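Local coordinates for periplasmic iron-binding protein (PDB 2VOZ) that binds ferric iron, mainly in the periplasm, and probably hands it to an ABC transporter for iron uptake, at residues Asp87-Arg93 and Val168-Ser172; Arg131-Arg137 and Lys244-Pro250; Ser176-Ile180 and Gly321-Asn325; Glu183-Arg187 and Asp335-Leu339. Where two conformers were deposited one is given. Residues are numbered along the deposited sequence.

In the fold
Contact 1 comes first, as the chain returns from helix 88-96 to the start of helix 168-181. That loop carries strand 124-136, where contact 2 opens; contact 2 closes at strand 245-248, so the two cross, and they touch where R131 meets Y169 and N170. Contact 3 starts about two turns from the start of helix 168-181, after contact 1 has closed, and reaches forward to the loop 321-325. Contact 4 opens at helix 183-195 and closes at helix 333-342. Contacts 3 and 4 cross each other, and both cross contact 2. Together, contacts 1, 3 and 4 bring helix 88-96, loop 321-325 and helix 333-342 around helices 168-181 and 183-195, while contact 2 pairs strand 245-248 with 124-136 in the sheet.

Contact 1 (Asp87-Arg93 and Val168-Ser172); sequences DAGMLWR and VYNLS
In this two-lobed periplasmic binding protein, the start of helix 88-96, which follows strand 82-86, meets the start of helix 168-181 beside the iron-binding site. The short axes are nearly perpendicular (92°) and approach to 9.6 Å; the nearest CA pairs are D87-Y169 at 7.0 Å and G89-S172 at 6.1 Å. D87, with positive phi (95/131) and chi1 t, is the N-cap: its OD2 accepts from G89 N at 2.8 Å and, across the contact, from S172 OG at 2.6 Å, S172 being in the m rotamer. One carboxylate oxygen thus caps one helix and holds the other. D87 OD1 lies 3.6 Å from V168 CG1. From A88 onward the backbone is helical. At G89, the CA sits 3.9 Å from V168 CG2, with V168 in the p rotamer; an ideal CB there would clash with that methyl at 2.7 Å. M90, all m, brings SD to 4.2 Å from V168 CG2. R93 extends from chi1 m through t and t, so that NH1 lies 3.7 Å from L171 CD1, while its NE bonds to Q333 and its NH2 pairs with E65. Y169, an iron ligand of this protein, points its CA-to-CB bond away, and its hydroxyl bonds to that of Y226, a second ligand. Its ring edge still reaches back to the cap, with CD1 3.2 Å from D87 OD1.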
loop_
_atom_site.group_PDB
_atom_site.type_symbol
_atom_site.label_atom_id
_atom_site.label_comp_id
_atom_site.label_asym_id
_atom_site.label_seq_id
_atom_site.Cartn_x
_atom_site.Cartn_y
_atom_site.Cartn_z
ATOM N N ASP B 87 0.919 21.118 -12.653
ATOM C CA ASP B 87 0.881 22.573 -12.666
ATOM C C ASP B 87 1.668 23.051 -13.855
ATOM O O ASP B 87 2.820 22.612 -14.066
ATOM C CB ASP B 87 1.409 23.207 -11.350
ATOM C CG ASP B 87 0.931 24.643 -11.153
ATOM O OD1 ASP B 87 0.146 24.879 -10.197
ATOM O OD2 ASP B 87 1.302 25.536 -11.980
ATOM N N ALA B 88 1.062 23.963 -14.624
ATOM C CA ALA B 88 1.732 24.568 -15.797
ATOM C C ALA B 88 3.037 25.237 -15.369
ATOM O O ALA B 88 3.955 25.418 -16.188
ATOM C CB ALA B 88 0.829 25.584 -16.521
ATOM N N GLY B 89 3.115 25.638 -14.106
ATOM C CA GLY B 89 4.356 26.292 -13.585
ATOM C C GLY B 89 5.514 25.276 -13.497
ATOM O O GLY B 89 6.702 25.641 -13.608
ATOM N N MET B 90 5.186 24.015 -13.244
ATOM C CA MET B 90 6.201 22.954 -13.226
ATOM C C MET B 90 6.594 22.512 -14.615
ATOM O O MET B 90 7.766 22.270 -14.872
ATOM C CB MET B 90 5.816 21.742 -12.346
ATOM C CG MET B 90 5.642 22.079 -10.848
ATOM S SD MET B 90 7.093 22.987 -10.112
ATOM C CE MET B 90 8.428 21.876 -10.436
ATOM N N LEU B 91 5.622 22.409 -15.517
ATOM C CA LEU B 91 5.946 22.184 -16.916
ATOM C C LEU B 91 6.863 23.280 -17.445
ATOM O O LEU B 91 7.813 23.011 -18.180
ATOM C CB LEU B 91 4.670 22.090 -17.744
ATOM C CG LEU B 91 3.928 20.791 -17.379
ATOM C CD1 LEU B 91 2.434 20.877 -17.850
ATOM C CD2 LEU B 91 4.663 19.552 -17.951
ATOM N N TRP B 92 6.598 24.515 -17.029
ATOM C CA TRP B 92 7.433 25.625 -17.464
ATOM C C TRP B 92 8.871 25.465 -16.916
ATOM O O TRP B 92 9.833 25.739 -17.635
ATOM C CB TRP B 92 6.796 26.953 -17.017
ATOM C CG TRP B 92 7.676 28.182 -17.225
ATOM C CD1 TRP B 92 7.745 28.935 -18.357
ATOM C CD2 TRP B 92 8.561 28.795 -16.275
ATOM N NE1 TRP B 92 8.620 29.974 -18.190
ATOM C CE2 TRP B 92 9.139 29.920 -16.925
ATOM C CE3 TRP B 92 8.955 28.490 -14.961
ATOM C CZ2 TRP B 92 10.072 30.742 -16.315
ATOM C CZ3 TRP B 92 9.885 29.322 -14.340
ATOM C CH2 TRP B 92 10.424 30.443 -15.016
ATOM N N ARG B 93 9.048 25.051 -15.671
ATOM C CA ARG B 93 10.414 24.847 -15.165
ATOM C C ARG B 93 11.157 23.798 -15.973
ATOM O O ARG B 93 12.360 23.953 -16.252
ATOM C CB ARG B 93 10.437 24.479 -13.700
ATOM C CG ARG B 93 9.943 25.605 -12.837
ATOM C CD ARG B 93 10.172 25.272 -11.350
ATOM N NE ARG B 93 9.475 26.265 -10.532
ATOM C CZ ARG B 93 9.223 26.123 -9.231
ATOM N NH1 ARG B 93 8.581 27.090 -8.588
ATOM N NH2 ARG B 93 9.632 25.032 -8.572
ATOM N N VAL B 168 3.590 26.451 -5.932
ATOM C CA VAL B 168 3.385 26.694 -7.370
ATOM C C VAL B 168 1.958 27.027 -7.734
ATOM O O VAL B 168 1.724 27.777 -8.715
ATOM C CB VAL B 168 3.920 25.545 -8.208
ATOM C CG1 VAL B 168 2.973 24.316 -8.091
ATOM C CG2 VAL B 168 4.158 26.008 -9.686
ATOM N N TYR B 169 0.972 26.490 -7.003
ATOM C CA TYR B 169 -0.413 26.877 -7.312
ATOM C C TYR B 169 -0.645 28.388 -7.147
ATOM O O TYR B 169 -1.370 29.004 -7.933
ATOM C CB TYR B 169 -1.437 26.175 -6.410
ATOM C CG TYR B 169 -1.217 24.690 -6.227
ATOM C CD1 TYR B 169 -0.669 23.908 -7.231
ATOM C CD2 TYR B 169 -1.591 24.085 -5.020
ATOM C CE1 TYR B 169 -0.486 22.529 -7.023
ATOM C CE2 TYR B 169 -1.424 22.731 -4.824
ATOM C CZ TYR B 169 -0.869 21.984 -5.808
ATOM O OH TYR B 169 -0.701 20.631 -5.567
ATOM N N ASN B 170 -0.061 28.963 -6.111
ATOM C CA ASN B 170 -0.131 30.414 -5.885
ATOM C C ASN B 170 0.652 31.167 -6.930
ATOM O O ASN B 170 0.163 32.163 -7.466
ATOM C CB ASN B 170 0.413 30.763 -4.503
ATOM C CG ASN B 170 -0.533 30.411 -3.394
ATOM O OD1 ASN B 170 -1.761 30.268 -3.590
ATOM N ND2 ASN B 170 0.037 30.235 -2.204
ATOM N N LEU B 171 1.878 30.711 -7.207
ATOM C CA LEU B 171 2.694 31.328 -8.255
ATOM C C LEU B 171 1.885 31.396 -9.555
ATOM O O LEU B 171 1.850 32.424 -10.220
ATOM C CB LEU B 171 3.970 30.509 -8.495
ATOM C CG LEU B 171 5.092 30.731 -7.457
ATOM C CD1 LEU B 171 6.205 29.687 -7.581
ATOM C CD2 LEU B 171 5.657 32.131 -7.565
ATOM N N SER B 172 1.203 30.300 -9.883
ATOM C CA SER B 172 0.437 30.275 -11.121
ATOM C C SER B 172 -0.812 31.171 -11.117
ATOM O O SER B 172 -1.137 31.814 -12.151
ATOM C CB SER B 172 0.112 28.818 -11.511
ATOM O OG SER B 172 1.334 28.169 -11.906
#

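Contact 2 (Arg131-Arg137 and Lys244-Pro250); sequences RVLYYSR and KVSLFFP. With SO4 (sulfate ion), chain E.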
loop_
_atom_site.group_PDB
_atom_site.type_symbol
_atom_site.label_atom_id
_atom_site.label_comp_id
_atom_site.label_asym_id
_atom_site.label_seq_id
_atom_site.Cartn_x
_atom_site.Cartn_y
_atom_site.Cartn_z
ATOM N N ARG B 131 -8.666 26.739 -9.205
ATOM C CA ARG B 131 -8.250 27.322 -7.940
ATOM C C ARG B 131 -9.455 28.184 -7.520
ATOM O O ARG B 131 -9.772 29.197 -8.142
ATOM C CB ARG B 131 -6.929 28.121 -8.060
ATOM C CG ARG B 131 -6.323 28.446 -6.663
ATOM C CD ARG B 131 -4.809 28.459 -6.761
ATOM N NE ARG B 131 -4.162 28.594 -5.459
ATOM C CZ ARG B 131 -4.035 27.604 -4.563
ATOM N NH1 ARG B 131 -4.526 26.391 -4.812
ATOM N NH2 ARG B 131 -3.402 27.824 -3.411
ATOM N N VAL B 132 -10.159 27.717 -6.500
ATOM C CA VAL B 132 -11.458 28.272 -6.177
ATOM C C VAL B 132 -11.427 28.969 -4.823
ATOM O O VAL B 132 -10.393 29.029 -4.169
ATOM C CB VAL B 132 -12.543 27.170 -6.162
ATOM C CG1 VAL B 132 -12.749 26.573 -7.574
ATOM C CG2 VAL B 132 -12.242 26.056 -5.103
ATOM N N LEU B 133 -12.584 29.484 -4.408
ATOM C CA LEU B 133 -12.711 30.049 -3.081
ATOM C C LEU B 133 -13.504 29.110 -2.211
ATOM O O LEU B 133 -14.408 28.386 -2.702
ATOM C CB LEU B 133 -13.443 31.379 -3.141
ATOM C CG LEU B 133 -12.889 32.420 -4.113
ATOM C CD1 LEU B 133 -13.547 33.803 -3.906
ATOM C CD2 LEU B 133 -11.386 32.541 -3.963
ATOM N N TYR B 134 -13.139 29.103 -0.936
ATOM C CA TYR B 134 -13.875 28.381 0.090
ATOM C C TYR B 134 -14.339 29.404 1.102
ATOM O O TYR B 134 -13.635 30.374 1.392
ATOM C CB TYR B 134 -12.988 27.328 0.753
ATOM C CG TYR B 134 -12.676 26.241 -0.239
ATOM C CD1 TYR B 134 -11.468 26.222 -0.921
ATOM C CD2 TYR B 134 -13.635 25.294 -0.567
ATOM C CE1 TYR B 134 -11.173 25.223 -1.857
ATOM C CE2 TYR B 134 -13.365 24.300 -1.499
ATOM C CZ TYR B 134 -12.133 24.277 -2.141
ATOM O OH TYR B 134 -11.891 23.276 -3.052
ATOM N N TYR B 135 -15.524 29.205 1.650
ATOM C CA TYR B 135 -16.028 30.215 2.593
ATOM C C TYR B 135 -16.803 29.595 3.722
ATOM O O TYR B 135 -17.427 28.537 3.564
ATOM C CB TYR B 135 -16.879 31.279 1.875
ATOM C CG TYR B 135 -18.196 30.752 1.310
ATOM C CD1 TYR B 135 -18.268 30.264 -0.014
ATOM C CD2 TYR B 135 -19.368 30.721 2.121
ATOM C CE1 TYR B 135 -19.469 29.783 -0.558
ATOM C CE2 TYR B 135 -20.574 30.267 1.574
ATOM C CZ TYR B 135 -20.610 29.785 0.259
ATOM O OH TYR B 135 -21.805 29.279 -0.239
ATOM N N SER B 136 -16.767 30.280 4.861
ATOM C CA SER B 136 -17.506 29.883 6.044
ATOM C C SER B 136 -19.005 30.031 5.771
ATOM O O SER B 136 -19.483 31.127 5.520
ATOM C CB SER B 136 -17.145 30.836 7.203
ATOM O OG SER B 136 -17.949 30.573 8.341
ATOM N N ARG B 137 -19.738 28.945 5.890
ATOM C CA ARG B 137 -21.186 28.978 5.649
ATOM C C ARG B 137 -21.868 29.894 6.674
ATOM O O ARG B 137 -22.779 30.635 6.319
ATOM C CB ARG B 137 -21.740 27.577 5.715
ATOM C CG ARG B 137 -21.332 26.786 4.512
ATOM C CD ARG B 137 -21.891 25.351 4.491
ATOM N NE ARG B 137 -23.348 25.315 4.580
ATOM C CZ ARG B 137 -24.193 25.597 3.586
ATOM N NH1 ARG B 137 -23.744 25.981 2.386
ATOM N NH2 ARG B 137 -25.510 25.511 3.800
ATOM N N LYS B 244 -19.314 22.913 7.261
ATOM C CA LYS B 244 -19.037 24.265 7.751
ATOM C C LYS B 244 -18.519 25.209 6.683
ATOM O O LYS B 244 -18.564 26.430 6.840
ATOM C CB LYS B 244 -18.061 24.219 8.917
ATOM C CG LYS B 244 -18.736 23.712 10.192
ATOM C CD LYS B 244 -17.790 23.759 11.376
ATOM C CE LYS B 244 -18.535 23.351 12.648
ATOM N NZ LYS B 244 -19.470 24.454 13.021
ATOM N N VAL B 245 -18.032 24.629 5.599
ATOM C CA VAL B 245 -17.328 25.395 4.550
ATOM C C VAL B 245 -17.923 25.018 3.213
ATOM O O VAL B 245 -18.212 23.836 2.997
ATOM C CB VAL B 245 -15.808 25.037 4.573
ATOM C CG1 VAL B 245 -15.075 25.792 3.456
ATOM C CG2 VAL B 245 -15.188 25.332 5.959
ATOM N N SER B 246 -18.154 25.995 2.315
ATOM C CA SER B 246 -18.647 25.686 0.964
ATOM C C SER B 246 -17.643 26.120 -0.094
ATOM O O SER B 246 -16.797 26.971 0.153
ATOM C CB SER B 246 -20.002 26.334 0.679
ATOM O OG SER B 246 -21.045 25.673 1.427
ATOM N N LEU B 247 -17.774 25.527 -1.276
ATOM C CA LEU B 247 -16.904 25.831 -2.416
ATOM C C LEU B 247 -17.623 26.889 -3.269
ATOM O O LEU B 247 -18.807 26.755 -3.565
ATOM C CB LEU B 247 -16.680 24.545 -3.230
ATOM C CG LEU B 247 -15.791 24.603 -4.480
ATOM C CD1 LEU B 247 -15.262 23.199 -4.722
ATOM C CD2 LEU B 247 -16.552 25.061 -5.712
ATOM N N PHE B 248 -16.900 27.926 -3.675
ATOM C CA PHE B 248 -17.437 28.960 -4.551
ATOM C C PHE B 248 -16.513 29.110 -5.758
ATOM O O PHE B 248 -15.307 29.350 -5.564
ATOM C CB PHE B 248 -17.493 30.294 -3.777
ATOM C CG PHE B 248 -17.948 31.463 -4.611
ATOM C CD1 PHE B 248 -19.335 31.709 -4.793
ATOM C CD2 PHE B 248 -17.020 32.319 -5.201
ATOM C CE1 PHE B 248 -19.763 32.806 -5.577
ATOM C CE2 PHE B 248 -17.435 33.412 -6.002
ATOM C CZ PHE B 248 -18.805 33.655 -6.179
ATOM N N PHE B 249 -17.067 28.993 -6.968
ATOM C CA PHE B 249 -16.314 29.264 -8.181
ATOM C C PHE B 249 -16.257 30.766 -8.442
ATOM O O PHE B 249 -17.297 31.380 -8.717
ATOM C CB PHE B 249 -16.908 28.576 -9.419
ATOM C CG PHE B 249 -16.744 27.079 -9.445
ATOM C CD1 PHE B 249 -15.527 26.490 -9.798
ATOM C CD2 PHE B 249 -17.828 26.248 -9.151
ATOM C CE1 PHE B 249 -15.381 25.097 -9.830
ATOM C CE2 PHE B 249 -17.685 24.864 -9.186
ATOM C CZ PHE B 249 -16.454 24.286 -9.509
ATOM N N PRO B 250 -15.057 31.355 -8.362
ATOM C CA PRO B 250 -14.927 32.768 -8.665
ATOM C C PRO B 250 -14.829 33.100 -10.157
ATOM O O PRO B 250 -14.511 32.244 -10.990
ATOM C CB PRO B 250 -13.601 33.127 -8.001
ATOM C CG PRO B 250 -12.791 31.876 -8.242
ATOM C CD PRO B 250 -13.763 30.781 -7.940
HETATM S S SO4 E . -21.123 23.136 -1.590
HETATM O O1 SO4 E . -19.712 23.528 -1.559
HETATM O O2 SO4 E . -21.822 23.460 -0.317
HETATM O O3 SO4 E . -21.823 23.825 -2.692
HETATM O O4 SO4 E . -21.229 21.685 -1.818
HETATM O O HOH W 1 -17.169 28.104 9.139
#
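V132 is the bump at one end of this contact. Its CG1 presses on F249 CD1 (3.6 Å), its CG2 lies 3.9 Å from L247 CG, and its CB sits 4.2 Å from P250 CD. L133 turns to the face it shares with F248, CD1 meeting F248 CD2 at 4.0 Å and CG meeting P250 CB at 4.0 Å. Next, Y134 leans over the neighbouring strand, CE2 3.7 Å from L247 CB and CB 3.7 Å from V245 CG1, while its hydroxyl bonds to the carbonyl of N223. Underneath runs an antiparallel pairing within the mixed sheet of this binding-protein fold, with strand 219-223 along the other side of 131-136. L133-F248 and Y135-S246 are the hydrogen-bonded pairs. F248 N donates to L133 O at 2.7 Å. In return, L133 N donates to F248 O at 3.0 Å. On the L133 face, S246 CB sits over the face of the Y135 ring in a CH-pi contact, 4.0 Å from its centroid, and F248 CB abuts the ring edge at CE1 (3.8 Å). R137 then folds over S246, NH1 giving a 2.9 Å hydrogen bond to OG. A sulfate, probably from the crystallisation liquor, takes L247 N through O1 at 2.8 Å and S246 OG through O2 at 2.9 Å.

Contact 3 (Ser176-Ile180 and Gly321-Asn325); sequences SRIAI and GDPLN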
loop_
_atom_site.group_PDB
_atom_site.type_symbol
_atom_site.label_atom_id
_atom_site.label_comp_id
_atom_site.label_asym_id
_atom_site.label_seq_id
_atom_site.Cartn_x
_atom_site.Cartn_y
_atom_site.Cartn_z
ATOM N N SER B 176 -1.230 34.299 -13.634
ATOM C CA SER B 176 -2.405 34.542 -14.487
ATOM C C SER B 176 -2.934 35.983 -14.348
ATOM O O SER B 176 -3.367 36.575 -15.342
ATOM C CB SER B 176 -3.503 33.520 -14.221
ATOM O OG SER B 176 -4.228 33.794 -13.045
ATOM N N ARG B 177 -2.901 36.541 -13.136
ATOM C CA ARG B 177 -3.372 37.903 -12.949
ATOM C C ARG B 177 -2.425 38.867 -13.660
ATOM O O ARG B 177 -2.897 39.842 -14.255
ATOM C CB ARG B 177 -3.479 38.268 -11.470
ATOM C CG ARG B 177 -4.475 37.431 -10.654
ATOM C CD ARG B 177 -5.867 37.357 -11.327
ATOM N NE ARG B 177 -5.970 36.120 -12.089
ATOM C CZ ARG B 177 -7.106 35.659 -12.624
ATOM N NH1 ARG B 177 -7.101 34.494 -13.263
ATOM N NH2 ARG B 177 -8.221 36.376 -12.520
ATOM N N ILE B 178 -1.115 38.608 -13.589
ATOM C CA ILE B 178 -0.141 39.465 -14.335
ATOM C C ILE B 178 -0.429 39.422 -15.858
ATOM O O ILE B 178 -0.475 40.464 -16.550
ATOM C CB ILE B 178 1.286 39.047 -14.068
ATOM C CG1 ILE B 178 1.627 39.221 -12.586
ATOM C CG2 ILE B 178 2.254 39.867 -14.933
ATOM C CD1 ILE B 178 3.004 38.649 -12.207
ATOM N N ALA B 179 -0.633 38.221 -16.382
ATOM C CA ALA B 179 -0.924 38.030 -17.804
ATOM C C ALA B 179 -2.149 38.865 -18.221
ATOM O O ALA B 179 -2.172 39.493 -19.289
ATOM C CB ALA B 179 -1.140 36.529 -18.092
ATOM N N ILE B 180 -3.151 38.908 -17.348
ATOM C CA ILE B 180 -4.443 39.517 -17.626
ATOM C C ILE B 180 -4.409 41.027 -17.383
ATOM O O ILE B 180 -4.856 41.775 -18.235
ATOM C CB ILE B 180 -5.588 38.893 -16.752
ATOM C CG1 ILE B 180 -5.848 37.413 -17.121
ATOM C CG2 ILE B 180 -6.911 39.713 -16.877
ATOM C CD1 ILE B 180 -6.624 36.688 -16.003
ATOM N N GLY B 321 -13.976 27.800 -17.190
ATOM C CA GLY B 321 -12.586 28.210 -17.015
ATOM C C GLY B 321 -12.213 29.431 -17.809
ATOM O O GLY B 321 -12.723 29.639 -18.898
ATOM N N ASP B 322 -11.298 30.213 -17.262
ATOM C CA ASP B 322 -10.632 31.279 -17.993
ATOM C C ASP B 322 -9.978 30.687 -19.250
ATOM O O ASP B 322 -9.288 29.655 -19.160
ATOM C CB ASP B 322 -9.591 31.892 -17.049
ATOM C CG ASP B 322 -8.952 33.161 -17.597
ATOM O OD1 ASP B 322 -8.726 33.278 -18.814
ATOM O OD2 ASP B 322 -8.669 34.057 -16.770
ATOM N N PRO B 323 -10.233 31.304 -20.434
ATOM C CA PRO B 323 -9.658 30.825 -21.712
ATOM C C PRO B 323 -8.159 31.144 -21.898
ATOM O O PRO B 323 -7.577 30.737 -22.900
ATOM C CB PRO B 323 -10.511 31.541 -22.763
ATOM C CG PRO B 323 -10.864 32.851 -22.113
ATOM C CD PRO B 323 -11.107 32.481 -20.638
ATOM N N LEU B 324 -7.526 31.789 -20.915
ATOM C CA LEU B 324 -6.077 32.119 -20.981
ATOM C C LEU B 324 -5.234 30.902 -21.328
ATOM O O LEU B 324 -5.441 29.825 -20.761
ATOM C CB LEU B 324 -5.613 32.697 -19.643
ATOM C CG LEU B 324 -4.178 33.102 -19.495
ATOM C CD1 LEU B 324 -4.019 34.422 -20.291
ATOM C CD2 LEU B 324 -3.814 33.337 -18.047
ATOM N N ASN B 325 -4.285 31.029 -22.250
ATOM C CA ASN B 325 -3.461 29.842 -22.533
ATOM C C ASN B 325 -2.636 29.574 -21.279
ATOM O O ASN B 325 -2.030 30.485 -20.718
ATOM C CB ASN B 325 -2.577 30.040 -23.776
ATOM C CG ASN B 325 -1.786 28.802 -24.119
ATOM O OD1 ASN B 325 -0.748 28.535 -23.492
ATOM N ND2 ASN B 325 -2.275 28.018 -25.090
HETATM O O HOH W 2 -9.733 34.588 -14.410
#
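An Asx turn shapes the loop side of this contact: D322 OD1 accepts from L324 N at 2.8 Å, turning the chain at P323 so that D322 and L324 both face helix 168-181. The two side chains do different work. L324 lays CD2 against S176 and A179, which lie three residues apart on the helix, 3.8 Å from S176 CB and 4.2 Å from A179 CB; S176 and L324 are also the nearest CA pair, at 7.8 Å. D322 brings the charge. Its OD2 is 3.9 Å from R177 NH1, a long salt bridge, and a water closes the gap by donating to D322 OD2 at 2.6 Å and accepting from R177 NH1 at 2.9 Å. I180 CD1 packs beside the same oxygen, 3.4 Å from D322 OD2. R177 starts away from the loop but curls back along its own helix, where NE and NH1 both donate to S176 OG (3.1 and 3.0 Å), which also bonds to the carbonyl of L173. Its NH2 pairs with E149, and D322 OD1 has a second partner in R257. The loop thus crosses one flank of helix 168-181 on its way to helix 327-331, whose L329 touches both S176 and L324, while helix 183-195 packs on R177 through T186 and W189.

Contact 4 (Glu183-Arg187 and Asp335-Leu339); sequences EPETR and DSARL
Residues 183-187, the first turn of helix 183-195, cross 335-339 of helix 333-342 at -44°, their short axes 11.2 Å apart at closest, in partly buried packing away from the iron site. They draw together along the chain: E183 CA is 8.1 Å from D335 CA, but R187 CA and L339 CA come to 6.4 Å. Backbone bonds R187 N to E183 O (2.7 Å) and L339 N to D335 O (2.9 Å) keep each turn helical. Polar groups are matched in a salt-bridge network. E183, with chi1 and chi2 both t, offers its carboxylate end-on to R338, which runs t, t, p: NH1 donates to OE2 and NH2 to OE1, each at 2.7 Å, a bidentate pair. The like-charged D335 stands close, OD1 4.2 Å from E183 OE1, and a single water eases this by donating to both of these oxygens at 2.7 Å; R338 NH2 adds a long salt bridge to D335 OD1 at 4.0 Å. Beneath lies L339 (m, t), the most covered residue, with CD2 3.4 Å from E183 OE2 and 4.1 Å from R187 CG. T186 OG1 bonds to the carbonyl of G182, and S336 OG to that of L171. Helix 168-181 lies against both segments, its I178 touching T186 and D335.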
loop_
_atom_site.group_PDB
_atom_site.type_symbol
_atom_site.label_atom_id
_atom_site.label_comp_id
_atom_site.label_asym_id
_atom_site.label_seq_id
_atom_site.Cartn_x
_atom_site.Cartn_y
_atom_site.Cartn_z
ATOM N N GLU B 183 1.529 44.131 -14.511
ATOM C CA GLU B 183 2.195 44.105 -13.209
ATOM C C GLU B 183 1.691 45.164 -12.204
ATOM O O GLU B 183 1.415 44.824 -11.047
ATOM C CB GLU B 183 3.728 44.102 -13.398
ATOM C CG GLU B 183 4.492 44.155 -12.095
ATOM C CD GLU B 183 5.939 43.715 -12.208
ATOM O OE1 GLU B 183 6.233 42.798 -12.988
ATOM O OE2 GLU B 183 6.768 44.274 -11.448
ATOM N N PRO B 184 1.606 46.461 -12.604
ATOM C CA PRO B 184 1.120 47.491 -11.640
ATOM C C PRO B 184 -0.239 47.146 -10.994
ATOM O O PRO B 184 -0.393 47.237 -9.755
ATOM C CB PRO B 184 1.009 48.749 -12.520
ATOM C CG PRO B 184 2.196 48.570 -13.514
ATOM C CD PRO B 184 2.023 47.074 -13.889
ATOM N N GLU B 185 -1.215 46.758 -11.823
ATOM C CA GLU B 185 -2.516 46.321 -11.295
ATOM C C GLU B 185 -2.409 45.088 -10.409
ATOM O O GLU B 185 -3.031 45.019 -9.334
ATOM C CB GLU B 185 -3.527 46.087 -12.415
ATOM C CG GLU B 185 -4.017 47.370 -13.030
ATOM N N THR B 186 -1.590 44.134 -10.839
ATOM C CA THR B 186 -1.485 42.910 -10.064
ATOM C C THR B 186 -0.797 43.174 -8.711
ATOM O O THR B 186 -1.168 42.615 -7.673
ATOM C CB THR B 186 -0.795 41.802 -10.861
ATOM O OG1 THR B 186 -1.604 41.527 -12.025
ATOM C CG2 THR B 186 -0.714 40.519 -9.975
ATOM N N ARG B 187 0.228 44.024 -8.731
ATOM C CA ARG B 187 0.913 44.416 -7.506
ATOM C C ARG B 187 -0.074 45.042 -6.512
ATOM O O ARG B 187 -0.054 44.722 -5.328
ATOM C CB ARG B 187 2.043 45.390 -7.836
ATOM C CG ARG B 187 2.876 45.711 -6.639
ATOM C CD ARG B 187 4.005 46.663 -7.067
ATOM N NE ARG B 187 4.598 47.269 -5.883
ATOM C CZ ARG B 187 4.063 48.307 -5.237
ATOM N NH1 ARG B 187 4.672 48.793 -4.160
ATOM N NH2 ARG B 187 2.928 48.881 -5.683
ATOM N N ASP B 335 8.040 36.740 -12.424
ATOM C CA ASP B 335 7.387 37.999 -12.093
ATOM C C ASP B 335 6.511 37.807 -10.848
ATOM O O ASP B 335 6.486 38.660 -9.969
ATOM C CB ASP B 335 6.525 38.460 -13.271
ATOM C CG ASP B 335 7.263 38.354 -14.662
ATOM O OD1 ASP B 335 7.346 39.422 -15.290
ATOM O OD2 ASP B 335 7.721 37.249 -15.142
ATOM N N SER B 336 5.796 36.686 -10.810
ATOM C CA SER B 336 4.881 36.348 -9.709
ATOM C C SER B 336 5.659 36.190 -8.403
ATOM O O SER B 336 5.255 36.688 -7.360
ATOM C CB SER B 336 4.159 35.038 -10.059
ATOM O OG SER B 336 3.473 34.513 -8.943
ATOM N N ALA B 337 6.767 35.451 -8.468
ATOM C CA ALA B 337 7.563 35.210 -7.256
ATOM C C ALA B 337 8.133 36.524 -6.746
ATOM O O ALA B 337 8.142 36.805 -5.549
ATOM C CB ALA B 337 8.698 34.253 -7.589
ATOM N N ARG B 338 8.609 37.333 -7.679
ATOM C CA ARG B 338 9.173 38.639 -7.304
ATOM C C ARG B 338 8.123 39.544 -6.639
ATOM O O ARG B 338 8.374 40.152 -5.594
ATOM C CB ARG B 338 9.774 39.294 -8.550
ATOM C CG ARG B 338 10.232 40.756 -8.341
ATOM C CD ARG B 338 11.063 41.206 -9.567
ATOM N NE ARG B 338 10.276 41.146 -10.806
ATOM C CZ ARG B 338 9.233 41.904 -11.128
ATOM N NH1 ARG B 338 8.764 42.834 -10.291
ATOM N NH2 ARG B 338 8.661 41.729 -12.335
ATOM N N LEU B 339 6.955 39.659 -7.252
ATOM C CA LEU B 339 5.929 40.561 -6.756
ATOM C C LEU B 339 5.335 40.035 -5.461
ATOM O O LEU B 339 5.096 40.792 -4.535
ATOM C CB LEU B 339 4.816 40.696 -7.785
ATOM C CG LEU B 339 4.981 41.616 -8.974
ATOM C CD1 LEU B 339 3.608 41.654 -9.672
ATOM C CD2 LEU B 339 5.393 43.032 -8.561
HETATM O O HOH W 3 5.351 41.218 -15.019
#